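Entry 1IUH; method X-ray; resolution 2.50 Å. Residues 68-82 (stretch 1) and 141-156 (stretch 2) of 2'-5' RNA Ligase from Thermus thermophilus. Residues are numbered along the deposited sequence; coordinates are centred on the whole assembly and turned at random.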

# COMPACT_ATOMS: atom_id res chain seq x y z
N ALA A 68 16.66 -3.35 7.70
CA ALA A 68 16.82 -4.72 7.23
C ALA A 68 15.50 -5.41 6.72
O ALA A 68 14.42 -5.00 7.03
CB ALA A 68 17.40 -5.55 8.36
N PRO A 69 15.63 -6.44 5.87
CA PRO A 69 14.48 -7.19 5.36
C PRO A 69 13.81 -7.69 6.63
O PRO A 69 14.47 -7.99 7.58
CB PRO A 69 15.14 -8.32 4.58
CG PRO A 69 16.34 -7.58 3.97
CD PRO A 69 16.86 -6.80 5.13
N PHE A 70 12.49 -7.75 6.67
CA PHE A 70 11.81 -8.20 7.88
C PHE A 70 10.63 -9.11 7.46
O PHE A 70 10.20 -9.03 6.32
CB PHE A 70 11.30 -6.97 8.64
CG PHE A 70 10.38 -6.09 7.82
CD1 PHE A 70 9.03 -6.38 7.72
CD2 PHE A 70 10.89 -4.92 7.16
CE1 PHE A 70 8.14 -5.52 6.98
CE2 PHE A 70 10.02 -4.04 6.42
CZ PHE A 70 8.62 -4.36 6.34
N ARG A 71 10.14 -9.97 8.36
CA ARG A 71 9.01 -10.83 8.01
C ARG A 71 7.68 -10.16 8.31
O ARG A 71 7.54 -9.48 9.34
CB ARG A 71 9.05 -12.13 8.81
CG ARG A 71 9.73 -13.30 8.11
CD ARG A 71 11.21 -13.44 8.45
NE ARG A 71 11.53 -14.45 9.46
CZ ARG A 71 11.25 -14.32 10.75
NH1 ARG A 71 10.64 -13.23 11.17
NH2 ARG A 71 11.59 -15.26 11.60
N ALA A 72 6.71 -10.32 7.40
CA ALA A 72 5.37 -9.80 7.58
C ALA A 72 4.47 -11.04 7.58
O ALA A 72 4.84 -12.12 7.06
CB ALA A 72 4.95 -8.89 6.45
N ARG A 73 3.29 -10.87 8.17
CA ARG A 73 2.28 -11.89 8.28
C ARG A 73 1.00 -11.26 7.74
O ARG A 73 0.69 -10.09 7.99
CB ARG A 73 2.16 -12.27 9.74
CG ARG A 73 1.09 -13.22 10.06
CD ARG A 73 1.62 -14.35 10.97
NE ARG A 73 1.35 -15.68 10.40
CZ ARG A 73 2.19 -16.72 10.50
NH1 ARG A 73 3.33 -16.57 11.18
NH2 ARG A 73 1.91 -17.87 9.89
N LEU A 74 0.30 -12.03 6.93
CA LEU A 74 -0.98 -11.62 6.35
C LEU A 74 -1.93 -12.11 7.43
O LEU A 74 -1.76 -13.21 7.94
CB LEU A 74 -1.17 -12.36 5.03
CG LEU A 74 -1.94 -11.68 3.91
CD1 LEU A 74 -1.43 -10.31 3.70
CD2 LEU A 74 -1.78 -12.49 2.68
N ARG A 75 -2.90 -11.32 7.83
CA ARG A 75 -3.72 -11.80 8.92
C ARG A 75 -5.16 -11.27 8.96
O ARG A 75 -5.42 -10.24 9.56
CB ARG A 75 -2.97 -11.44 10.21
CG ARG A 75 -3.40 -12.18 11.43
CD ARG A 75 -2.37 -12.00 12.54
NE ARG A 75 -2.92 -12.48 13.82
CZ ARG A 75 -3.75 -11.78 14.58
NH1 ARG A 75 -4.13 -10.55 14.22
NH2 ARG A 75 -4.25 -12.33 15.69
N GLY A 76 -6.11 -11.96 8.34
CA GLY A 76 -7.50 -11.48 8.38
C GLY A 76 -7.85 -10.37 7.41
O GLY A 76 -6.96 -9.74 6.84
N THR A 77 -9.15 -10.14 7.20
CA THR A 77 -9.63 -9.11 6.26
C THR A 77 -10.44 -8.04 7.00
O THR A 77 -10.72 -8.20 8.17
CB THR A 77 -10.61 -9.68 5.27
OG1 THR A 77 -11.48 -10.54 6.00
CG2 THR A 77 -9.94 -10.42 4.17
N GLY A 78 -10.82 -6.96 6.30
CA GLY A 78 -11.64 -5.93 6.90
C GLY A 78 -12.27 -5.00 5.87
O GLY A 78 -11.99 -5.15 4.66
N TYR A 79 -13.11 -4.05 6.33
CA TYR A 79 -13.74 -3.03 5.44
C TYR A 79 -13.64 -1.59 5.94
O TYR A 79 -13.50 -1.34 7.11
CB TYR A 79 -15.25 -3.24 5.22
CG TYR A 79 -15.60 -4.57 4.66
CD1 TYR A 79 -15.62 -5.69 5.48
CD2 TYR A 79 -15.84 -4.73 3.30
CE1 TYR A 79 -15.86 -6.94 4.96
CE2 TYR A 79 -16.08 -5.96 2.77
CZ TYR A 79 -16.10 -7.08 3.60
OH TYR A 79 -16.37 -8.32 3.11
N PHE A 80 -13.73 -0.66 5.01
CA PHE A 80 -13.74 0.73 5.37
C PHE A 80 -14.87 1.30 4.56
O PHE A 80 -14.92 1.11 3.35
CB PHE A 80 -12.46 1.49 5.00
CG PHE A 80 -12.65 3.01 5.05
CD1 PHE A 80 -12.61 3.70 6.27
CD2 PHE A 80 -13.02 3.73 3.89
CE1 PHE A 80 -12.95 5.06 6.32
CE2 PHE A 80 -13.36 5.09 3.94
CZ PHE A 80 -13.33 5.75 5.15
N PRO A 81 -15.82 1.97 5.22
CA PRO A 81 -15.87 2.19 6.66
C PRO A 81 -16.27 0.90 7.35
O PRO A 81 -16.95 0.07 6.76
CB PRO A 81 -16.92 3.26 6.78
CG PRO A 81 -16.72 4.04 5.60
CD PRO A 81 -16.61 3.00 4.54
N ASN A 82 -15.87 0.77 8.61
CA ASN A 82 -16.14 -0.40 9.45
C ASN A 82 -17.62 -0.80 9.59
O ASN A 82 -17.92 -1.98 9.78
CB ASN A 82 -15.54 -0.11 10.83
CG ASN A 82 -15.09 -1.36 11.54
OD1 ASN A 82 -15.90 -2.19 11.95
ND2 ASN A 82 -13.77 -1.50 11.71
N PRO A 141 -22.55 -6.81 -1.09
CA PRO A 141 -22.51 -7.12 0.34
C PRO A 141 -21.13 -7.47 0.94
O PRO A 141 -20.20 -7.84 0.22
CB PRO A 141 -23.44 -8.32 0.44
CG PRO A 141 -23.12 -9.06 -0.80
CD PRO A 141 -23.12 -7.94 -1.85
N ARG A 142 -21.02 -7.34 2.26
CA ARG A 142 -19.84 -7.78 2.97
C ARG A 142 -19.87 -9.29 2.75
O ARG A 142 -20.92 -9.89 2.53
CB ARG A 142 -19.98 -7.58 4.48
CG ARG A 142 -20.42 -6.21 4.90
CD ARG A 142 -19.39 -5.45 5.73
NE ARG A 142 -19.80 -4.04 5.79
CZ ARG A 142 -19.16 -3.09 6.46
NH1 ARG A 142 -18.05 -3.41 7.15
NH2 ARG A 142 -19.59 -1.84 6.45
N VAL A 143 -18.71 -9.90 2.86
CA VAL A 143 -18.54 -11.36 2.74
C VAL A 143 -17.85 -11.71 4.06
O VAL A 143 -17.11 -10.89 4.60
CB VAL A 143 -17.57 -11.68 1.60
CG1 VAL A 143 -16.98 -13.08 1.81
CG2 VAL A 143 -18.28 -11.53 0.26
N PRO A 144 -18.02 -12.94 4.58
CA PRO A 144 -17.35 -13.26 5.86
C PRO A 144 -15.85 -13.00 5.85
O PRO A 144 -15.22 -12.90 4.80
CB PRO A 144 -17.63 -14.74 6.07
CG PRO A 144 -18.91 -14.99 5.32
CD PRO A 144 -18.74 -14.11 4.05
N PRO A 145 -15.28 -12.90 7.04
CA PRO A 145 -13.84 -12.66 7.17
C PRO A 145 -13.02 -13.75 6.49
O PRO A 145 -13.47 -14.87 6.38
CB PRO A 145 -13.63 -12.67 8.68
CG PRO A 145 -14.98 -12.12 9.22
CD PRO A 145 -16.00 -12.75 8.31
N VAL A 146 -11.83 -13.40 6.00
CA VAL A 146 -10.94 -14.39 5.40
C VAL A 146 -9.65 -14.40 6.24
O VAL A 146 -8.93 -13.38 6.26
CB VAL A 146 -10.53 -14.07 3.93
CG1 VAL A 146 -9.42 -15.03 3.49
CG2 VAL A 146 -11.69 -14.23 2.99
N LEU A 147 -9.37 -15.51 6.94
CA LEU A 147 -8.15 -15.62 7.74
C LEU A 147 -7.04 -16.12 6.87
O LEU A 147 -7.25 -17.02 6.06
CB LEU A 147 -8.33 -16.57 8.89
CG LEU A 147 -9.50 -16.09 9.72
CD1 LEU A 147 -9.48 -16.82 11.09
CD2 LEU A 147 -9.40 -14.55 9.92
N PHE A 148 -5.85 -15.55 7.04
CA PHE A 148 -4.75 -15.99 6.18
C PHE A 148 -3.62 -16.79 6.83
O PHE A 148 -3.26 -17.88 6.32
CB PHE A 148 -4.13 -14.79 5.48
CG PHE A 148 -5.08 -14.02 4.63
CD1 PHE A 148 -5.74 -12.91 5.13
CD2 PHE A 148 -5.24 -14.34 3.27
CE1 PHE A 148 -6.56 -12.12 4.29
CE2 PHE A 148 -6.05 -13.56 2.43
CZ PHE A 148 -6.71 -12.44 2.95
N GLY A 149 -3.04 -16.23 7.91
CA GLY A 149 -1.92 -16.83 8.61
C GLY A 149 -0.85 -17.20 7.60
O GLY A 149 -0.57 -18.37 7.36
N LEU A 150 -0.26 -16.21 6.95
CA LEU A 150 0.76 -16.49 5.96
C LEU A 150 1.93 -15.51 6.17
O LEU A 150 1.73 -14.31 6.07
CB LEU A 150 0.18 -16.34 4.55
CG LEU A 150 1.23 -16.17 3.44
CD1 LEU A 150 2.19 -17.37 3.44
CD2 LEU A 150 0.57 -15.99 2.07
N GLU A 151 3.13 -16.03 6.44
CA GLU A 151 4.31 -15.19 6.68
C GLU A 151 5.11 -15.08 5.40
O GLU A 151 5.16 -16.00 4.61
CB GLU A 151 5.20 -15.78 7.81
CG GLU A 151 6.21 -14.78 8.40
CD GLU A 151 7.24 -15.38 9.43
OE1 GLU A 151 6.88 -15.81 10.55
OE2 GLU A 151 8.45 -15.41 9.12
N TRP A 152 5.72 -13.95 5.16
CA TRP A 152 6.55 -13.84 3.99
C TRP A 152 7.64 -12.82 4.30
O TRP A 152 7.51 -12.02 5.23
CB TRP A 152 5.71 -13.43 2.78
CG TRP A 152 5.59 -11.98 2.54
CD1 TRP A 152 6.34 -11.24 1.67
CD2 TRP A 152 4.55 -11.11 3.00
NE1 TRP A 152 5.82 -10.00 1.53
CE2 TRP A 152 4.72 -9.88 2.33
CE3 TRP A 152 3.48 -11.26 3.90
CZ2 TRP A 152 3.86 -8.79 2.52
CZ3 TRP A 152 2.62 -10.20 4.10
CH2 TRP A 152 2.81 -8.97 3.41
N PRO A 153 8.75 -12.86 3.56
CA PRO A 153 9.91 -11.97 3.70
C PRO A 153 9.77 -10.65 2.97
O PRO A 153 9.68 -10.66 1.76
CB PRO A 153 11.07 -12.79 3.05
CG PRO A 153 10.59 -14.24 3.16
CD PRO A 153 9.11 -14.06 2.77
N VAL A 154 9.76 -9.51 3.65
CA VAL A 154 9.69 -8.20 2.92
C VAL A 154 11.12 -7.74 2.71
O VAL A 154 11.81 -7.46 3.69
CB VAL A 154 8.91 -7.11 3.72
CG1 VAL A 154 8.91 -5.82 2.97
CG2 VAL A 154 7.47 -7.57 4.01
N GLU A 155 11.55 -7.67 1.45
CA GLU A 155 12.91 -7.30 1.05
C GLU A 155 13.11 -5.93 0.47
O GLU A 155 14.24 -5.54 0.17
CB GLU A 155 13.42 -8.26 0.02
CG GLU A 155 12.81 -9.56 0.18
CD GLU A 155 13.79 -10.56 0.68
OE1 GLU A 155 14.65 -10.16 1.51
OE2 GLU A 155 13.67 -11.75 0.23
N GLY A 156 12.02 -5.19 0.26
CA GLY A 156 12.20 -3.85 -0.29
C GLY A 156 10.88 -3.22 -0.63
O GLY A 156 9.84 -3.80 -0.38
O HOH W 1 -14.19 -10.08 4.16

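Strand 70-80 and strand 150-154 run antiparallel, their N-to-C directions 145° apart, paired from Phe70 opposite Val154 to Leu74 opposite Leu150. Backbone hydrogen bonds join alternate pairs: Phe70 N to Val154 O (3.1 Å) and Val154 N to Phe70 O (2.7 Å); Ala72 N to Trp152 O (2.9 Å) and Trp152 N to Ala72 O (2.8 Å); Leu74 N to Leu150 O (2.8 Å), with a weak return from Leu150 N to Leu74 O (3.5 Å). Proline at 153 costs no cross-strand bond, because Arg71 and Pro153 form a non-hydrogen-bonded pair.

The sheet face carrying Phe70, Ala72, Leu74, Leu150, Trp152 and Val154 is apolar. Phe70, chi1 p, lays its ring over Val154, whose CB sits 3.9 Å from the centroid of the Phe70 ring. Trp152, chi1 91° and between wells, brings its six-membered ring over Ala72, with Ala72 CB 3.7 Å from that centroid; the small methyl lets the indole lie close. Phe148, chi1 m, turns a ring face to Leu74, whose CG is 4.2 Å from its centroid.

On the other face, Glu151, extended with chi1 and chi2 both t, reaches between two arginines. Its OE2 lies 3.2 Å from Arg71 NE, over the guanidinium face, so this salt bridge rests on charge alone; the position of OE2 is less certain. Glu151 OE1 and Arg73 NH1 make a long one, 3.7 Å.

Beyond Gly76, whose positive phi suits glycine, side chains take over the bonding. Thr77, chi1 p, presents OG1 to Val146 N (2.9 Å); Tyr79, chi1 m, extends OH to Val143 N (2.8 Å). Water 1 bonds to Tyr79 OH (3.0 Å), weakly to Thr77 OG1 (3.3 Å), and donates to Pro144 O (3.1 Å). Arg142 packs CD 3.9 Å from the Tyr79 ring centroid, and its NH2 donates to Pro81 O (3.3 Å).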